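PDB 2E9Y: carbamate kinase from Aeropyrum pernix, which probably catalyses the reversible transfer of a phosphoryl group between ATP and carbamate. Local coordinates for residues Gly268-Pro272 with Gly273-Pro277; Ala281-Ser284 with Phe285-Thr289. All coordinates share one frame; numbering follows the deposited sequence.

Contact 1: Gly268-Pro272 with Gly273-Pro277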
ATOM      1  N   GLY A 268     -11.992 -26.250 -23.584  1.00 42.46           N
ATOM      2  CA  GLY A 268     -11.932 -26.539 -22.161  1.00 41.45           C
ATOM      3  C   GLY A 268     -10.761 -27.384 -21.697  1.00 40.08           C
ATOM      4  O   GLY A 268     -10.831 -28.024 -20.647  1.00 40.63           O
ATOM      5  N   HIS A 269      -9.679 -27.388 -22.467  1.00 38.00           N
ATOM      6  CA  HIS A 269      -8.493 -28.156 -22.111  1.00 36.51           C
ATOM      7  C   HIS A 269      -7.787 -27.580 -20.891  1.00 35.88           C
ATOM      8  O   HIS A 269      -7.081 -28.294 -20.180  1.00 36.72           O
ATOM      9  CB  HIS A 269      -7.512 -28.182 -23.286  1.00 35.92           C
ATOM     10  CG  HIS A 269      -7.581 -29.433 -24.103  1.00 35.23           C
ATOM     11  ND1 HIS A 269      -6.880 -30.573 -23.775  1.00 34.77           N
ATOM     12  CD2 HIS A 269      -8.281 -29.730 -25.223  1.00 35.29           C
ATOM     13  CE1 HIS A 269      -7.146 -31.519 -24.658  1.00 34.88           C
ATOM     14  NE2 HIS A 269      -7.994 -31.033 -25.546  1.00 34.98           N
ATOM     15  N   PHE A 270      -7.985 -26.289 -20.651  1.00 34.28           N
ATOM     16  CA  PHE A 270      -7.333 -25.609 -19.538  1.00 34.05           C
ATOM     17  C   PHE A 270      -8.324 -25.089 -18.502  1.00 34.74           C
ATOM     18  O   PHE A 270      -9.071 -24.145 -18.762  1.00 34.50           O
ATOM     19  CB  PHE A 270      -6.491 -24.458 -20.084  1.00 31.32           C
ATOM     20  CG  PHE A 270      -5.639 -24.849 -21.259  1.00 29.03           C
ATOM     21  CD1 PHE A 270      -4.660 -25.830 -21.127  1.00 27.85           C
ATOM     22  CD2 PHE A 270      -5.836 -24.261 -22.502  1.00 26.81           C
ATOM     23  CE1 PHE A 270      -3.887 -26.222 -22.219  1.00 26.42           C
ATOM     24  CE2 PHE A 270      -5.069 -24.644 -23.601  1.00 28.21           C
ATOM     25  CZ  PHE A 270      -4.094 -25.626 -23.460  1.00 26.28           C
ATOM     26  N   PRO A 271      -8.325 -25.694 -17.300  1.00 35.32           N
ATOM     27  CA  PRO A 271      -9.215 -25.319 -16.197  1.00 35.06           C
ATOM     28  C   PRO A 271      -9.351 -23.812 -16.011  1.00 34.43           C
ATOM     29  O   PRO A 271      -8.360 -23.109 -15.819  1.00 34.15           O
ATOM     30  CB  PRO A 271      -8.566 -25.994 -14.993  1.00 36.00           C
ATOM     31  CG  PRO A 271      -8.000 -27.243 -15.592  1.00 37.04           C
ATOM     32  CD  PRO A 271      -7.366 -26.726 -16.866  1.00 35.81           C
ATOM     33  N   PRO A 272     -10.589 -23.298 -16.066  1.00 34.44           N
ATOM     34  CA  PRO A 272     -10.851 -21.864 -15.903  1.00 34.21           C
ATOM     35  C   PRO A 272     -10.297 -21.315 -14.590  1.00 33.64           C
ATOM     36  O   PRO A 272     -10.075 -20.113 -14.456  1.00 34.10           O
ATOM     37  CB  PRO A 272     -12.375 -21.786 -15.954  1.00 34.73           C
ATOM     38  CG  PRO A 272     -12.740 -22.927 -16.854  1.00 35.97           C
ATOM     39  CD  PRO A 272     -11.836 -24.029 -16.348  1.00 35.21           C
ATOM     40  N   GLY A 273     -10.071 -22.202 -13.627  1.00 33.39           N
ATOM     41  CA  GLY A 273      -9.566 -21.769 -12.337  1.00 33.15           C
ATOM     42  C   GLY A 273      -8.061 -21.787 -12.155  1.00 32.16           C
ATOM     43  O   GLY A 273      -7.576 -21.493 -11.064  1.00 32.82           O
ATOM     44  N   SER A 274      -7.311 -22.116 -13.201  1.00 31.02           N
ATOM     45  CA  SER A 274      -5.860 -22.158 -13.070  1.00 30.05           C
ATOM     46  C   SER A 274      -5.074 -21.822 -14.335  1.00 29.57           C
ATOM     47  O   SER A 274      -4.652 -20.684 -14.530  1.00 28.79           O
ATOM     48  CB  SER A 274      -5.426 -23.535 -12.557  1.00 30.72           C
ATOM     49  OG  SER A 274      -5.865 -24.569 -13.425  1.00 34.56           O
ATOM     50  N   MET A 275      -4.879 -22.816 -15.192  1.00 28.23           N
ATOM     51  CA  MET A 275      -4.105 -22.618 -16.411  1.00 26.88           C
ATOM     52  C   MET A 275      -4.834 -21.890 -17.535  1.00 26.41           C
ATOM     53  O   MET A 275      -4.196 -21.295 -18.401  1.00 25.09           O
ATOM     54  CB  MET A 275      -3.584 -23.966 -16.918  1.00 28.65           C
ATOM     55  CG  MET A 275      -2.573 -23.857 -18.047  1.00 28.71           C
ATOM     56  SD  MET A 275      -1.247 -22.701 -17.657  1.00 33.89           S
ATOM     57  CE  MET A 275      -0.297 -23.624 -16.449  1.00 33.01           C
ATOM     58  N   GLY A 276      -6.163 -21.932 -17.521  1.00 24.44           N
ATOM     59  CA  GLY A 276      -6.931 -21.265 -18.559  1.00 23.14           C
ATOM     60  C   GLY A 276      -6.591 -19.793 -18.719  1.00 22.91           C
ATOM     61  O   GLY A 276      -6.240 -19.355 -19.816  1.00 21.32           O
ATOM     62  N   PRO A 277      -6.701 -18.992 -17.647  1.00 22.20           N
ATOM     63  CA  PRO A 277      -6.390 -17.561 -17.719  1.00 21.12           C
ATOM     64  C   PRO A 277      -4.950 -17.284 -18.143  1.00 19.75           C
ATOM     65  O   PRO A 277      -4.679 -16.297 -18.826  1.00 19.16           O
ATOM     66  CB  PRO A 277      -6.678 -17.077 -16.300  1.00 23.16           C
ATOM     67  CG  PRO A 277      -7.798 -17.967 -15.877  1.00 24.00           C
ATOM     68  CD  PRO A 277      -7.332 -19.320 -16.356  1.00 23.02           C
TER

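Contact 2: Ala281-Ser284 with Phe285-Thr289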
ATOM      1  N   ALA A 281      -3.915 -15.216 -21.343  1.00 17.87           N
ATOM      2  CA  ALA A 281      -3.017 -14.075 -21.175  1.00 17.97           C
ATOM      3  C   ALA A 281      -1.834 -14.155 -22.136  1.00 17.45           C
ATOM      4  O   ALA A 281      -1.488 -13.172 -22.794  1.00 17.41           O
ATOM      5  CB  ALA A 281      -2.508 -14.022 -19.732  1.00 14.35           C
ATOM      6  N   ALA A 282      -1.215 -15.329 -22.212  1.00 17.46           N
ATOM      7  CA  ALA A 282      -0.071 -15.525 -23.098  1.00 19.63           C
ATOM      8  C   ALA A 282      -0.464 -15.282 -24.553  1.00 19.93           C
ATOM      9  O   ALA A 282       0.241 -14.586 -25.288  1.00 20.29           O
ATOM     10  CB  ALA A 282       0.481 -16.939 -22.933  1.00 17.98           C
ATOM     11  N   ILE A 283      -1.590 -15.854 -24.966  1.00 19.92           N
ATOM     12  CA  ILE A 283      -2.069 -15.686 -26.336  1.00 20.72           C
ATOM     13  C   ILE A 283      -2.325 -14.214 -26.651  1.00 21.74           C
ATOM     14  O   ILE A 283      -1.924 -13.720 -27.704  1.00 20.01           O
ATOM     15  CB  ILE A 283      -3.377 -16.474 -26.576  1.00 20.78           C
ATOM     16  CG1 ILE A 283      -3.093 -17.978 -26.535  1.00 19.55           C
ATOM     17  CG2 ILE A 283      -3.989 -16.073 -27.908  1.00 21.98           C
ATOM     18  CD1 ILE A 283      -4.339 -18.848 -26.573  1.00 23.08           C
ATOM     19  N   SER A 284      -2.987 -13.515 -25.731  1.00 20.20           N
ATOM     20  CA  SER A 284      -3.289 -12.102 -25.933  1.00 19.75           C
ATOM     21  C   SER A 284      -2.024 -11.281 -26.160  1.00 19.84           C
ATOM     22  O   SER A 284      -1.988 -10.398 -27.019  1.00 19.43           O
ATOM     23  CB  SER A 284      -4.056 -11.549 -24.729  1.00 21.14           C
ATOM     24  OG  SER A 284      -4.345 -10.172 -24.889  0.50 20.77           O
ATOM     25  N   PHE A 285      -0.982 -11.577 -25.390  1.00 18.90           N
ATOM     26  CA  PHE A 285       0.275 -10.853 -25.519  1.00 19.06           C
ATOM     27  C   PHE A 285       0.855 -11.059 -26.913  1.00 20.75           C
ATOM     28  O   PHE A 285       1.262 -10.105 -27.573  1.00 19.82           O
ATOM     29  CB  PHE A 285       1.281 -11.333 -24.472  1.00 17.82           C
ATOM     30  CG  PHE A 285       2.590 -10.599 -24.513  1.00 18.74           C
ATOM     31  CD1 PHE A 285       2.668  -9.272 -24.100  1.00 16.65           C
ATOM     32  CD2 PHE A 285       3.740 -11.223 -24.987  1.00 18.95           C
ATOM     33  CE1 PHE A 285       3.868  -8.575 -24.158  1.00 19.52           C
ATOM     34  CE2 PHE A 285       4.949 -10.535 -25.050  1.00 20.66           C
ATOM     35  CZ  PHE A 285       5.016  -9.211 -24.637  1.00 18.80           C
ATOM     36  N   VAL A 286       0.898 -12.311 -27.359  1.00 19.80           N
ATOM     37  CA  VAL A 286       1.431 -12.608 -28.681  1.00 21.05           C
ATOM     38  C   VAL A 286       0.627 -11.906 -29.780  1.00 21.92           C
ATOM     39  O   VAL A 286       1.202 -11.310 -30.693  1.00 23.07           O
ATOM     40  CB  VAL A 286       1.441 -14.132 -28.954  1.00 20.31           C
ATOM     41  CG1 VAL A 286       1.911 -14.402 -30.376  1.00 21.41           C
ATOM     42  CG2 VAL A 286       2.365 -14.831 -27.965  1.00 20.58           C
ATOM     43  N   GLU A 287      -0.699 -11.961 -29.686  1.00 21.31           N
ATOM     44  CA  GLU A 287      -1.555 -11.338 -30.695  1.00 21.65           C
ATOM     45  C   GLU A 287      -1.442  -9.818 -30.738  1.00 23.54           C
ATOM     46  O   GLU A 287      -1.432  -9.222 -31.815  1.00 22.14           O
ATOM     47  CB  GLU A 287      -3.019 -11.721 -30.468  1.00 22.74           C
ATOM     48  CG  GLU A 287      -3.281 -13.219 -30.477  1.00 24.40           C
ATOM     49  CD  GLU A 287      -4.745 -13.546 -30.286  1.00 26.76           C
ATOM     50  OE1 GLU A 287      -5.393 -12.887 -29.443  1.00 28.09           O
ATOM     51  OE2 GLU A 287      -5.247 -14.462 -30.969  1.00 26.33           O
ATOM     52  N   ARG A 288      -1.349  -9.190 -29.569  1.00 22.55           N
ATOM     53  CA  ARG A 288      -1.263  -7.734 -29.502  1.00 24.10           C
ATOM     54  C   ARG A 288       0.122  -7.140 -29.716  1.00 24.16           C
ATOM     55  O   ARG A 288       0.234  -5.987 -30.134  1.00 23.43           O
ATOM     56  CB  ARG A 288      -1.808  -7.233 -28.162  1.00 24.57           C
ATOM     57  CG  ARG A 288      -3.273  -7.565 -27.941  0.50 24.48           C
ATOM     58  CD  ARG A 288      -3.835  -6.809 -26.752  0.50 26.49           C
ATOM     59  NE  ARG A 288      -3.758  -5.364 -26.944  0.50 27.09           N
ATOM     60  CZ  ARG A 288      -4.263  -4.472 -26.100  0.50 28.04           C
ATOM     61  NH1 ARG A 288      -4.886  -4.874 -25.001  0.50 29.26           N
ATOM     62  NH2 ARG A 288      -4.147  -3.176 -26.356  0.50 30.02           N
ATOM     63  N   THR A 289       1.173  -7.907 -29.436  1.00 23.66           N
ATOM     64  CA  THR A 289       2.530  -7.388 -29.586  1.00 25.74           C
ATOM     65  C   THR A 289       3.361  -8.102 -30.639  1.00 26.09           C
ATOM     66  O   THR A 289       4.291  -7.520 -31.198  1.00 26.60           O
ATOM     67  CB  THR A 289       3.313  -7.470 -28.264  1.00 26.36           C
ATOM     68  OG1 THR A 289       3.661  -8.836 -28.002  1.00 29.13           O
ATOM     69  CG2 THR A 289       2.478  -6.918 -27.111  1.00 26.14           C
TER

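Contact 1: Gly268-Pro272 with Gly273-Pro277
The carbonyl of P271 faces back over a type I beta turn, P271 to S274, and its O accepts two backbone N-H groups from the chain that follows. S274 N closes the turn with a nearly straight bond of 3.0 Å to P271 O (N-H...O 168°). G276 N, from the first turn of helix 275-289, reaches P271 O at 3.0 Å with a more bent N-H (153°). Both donors stand well out of the carbonyl plane, on opposite faces of it. S274 OG, placed between its own N and carbonyl carbon (chi1 58°), lies 3.4 Å from P271 CB. The pyrrolidine ring of P277 lies against the next carbonyl, its CG and CD both 3.4 Å from P272 O. F270 CB rests on G276 CA at 3.6 Å, and F270 CD1 meets M275 CG obliquely at 4.2 Å. The F270 ring leads away to Y264 and L265 of helix 258-266 and to V241, while H269 CB covers one of its faces. One oxygen gripped by two N-H groups thus fixes the chain's reversal into helix 275-289, and P271 and P272, the first two residues of the turn, have phi restricted by their rings, which limits the freedom of the backbone just where it bends.

Contact 2: Ala281-Ser284 with Phe285-Thr289
Four successive i to i+4 backbone hydrogen bonds join A281-S284 to F285-T289 in a regular alpha-helix: F285 N to A281 O, V286 N to A282 O, E287 N to I283 O (2.9 Å) and R288 N to S284 O. Van der Waals contact along the helix is carried by I283 and E287, which lie side by side and point the same way. E287 CG is anti to its own carbonyl carbon (chi1 -57°), which lays the chain back beside I283: I283 CG2 touches the E287 carboxylate carbon CD at 3.6 Å, and E287 CG packs 3.1 Å from I283 O. The carboxylate itself is engaged elsewhere, OE2 forming a salt bridge with K262. One residue further along, in one of the modelled conformers, R288 CG lies 3.2 Å from S284 O. V286 CG2 comes within 3.4 Å of A282 O. Near the end of the helix T289 OG1 donates to F285 O (2.7 Å), which T289 N also reaches, from the opposite face of the carbonyl plane. With chi1 73°, the same OG1 sits over the centre of the F285 ring, 3.5 Å above its plane. Around this segment I283 and V286 meet helix 258-266, F285 lies against helix 216-226 and A293 of strand 293-297, and A282 packs on strands 293-297 and 311-314.

How the contacts relate
Both contacts belong to helix 275-289: contact 1 forms its entry and contact 2 its last turns, with centres about 16 Å apart and no contact between them other than their continuity along the helix. Contact 1 is partly buried, and much of its surface, including P272, G273 and S274, is exposed; contact 2 is mostly buried, with E287 and R288 on its outer side. In contact 1 a single carbonyl collects two N-H groups round a turn, whereas contact 2 spreads its bonds over a regular series of i to i+4 bonds. Each meets helix 258-266, contact 1 through F270 and contact 2 through I283, V286 and the E287 salt bridge, but sheet strands are reached from contact 2.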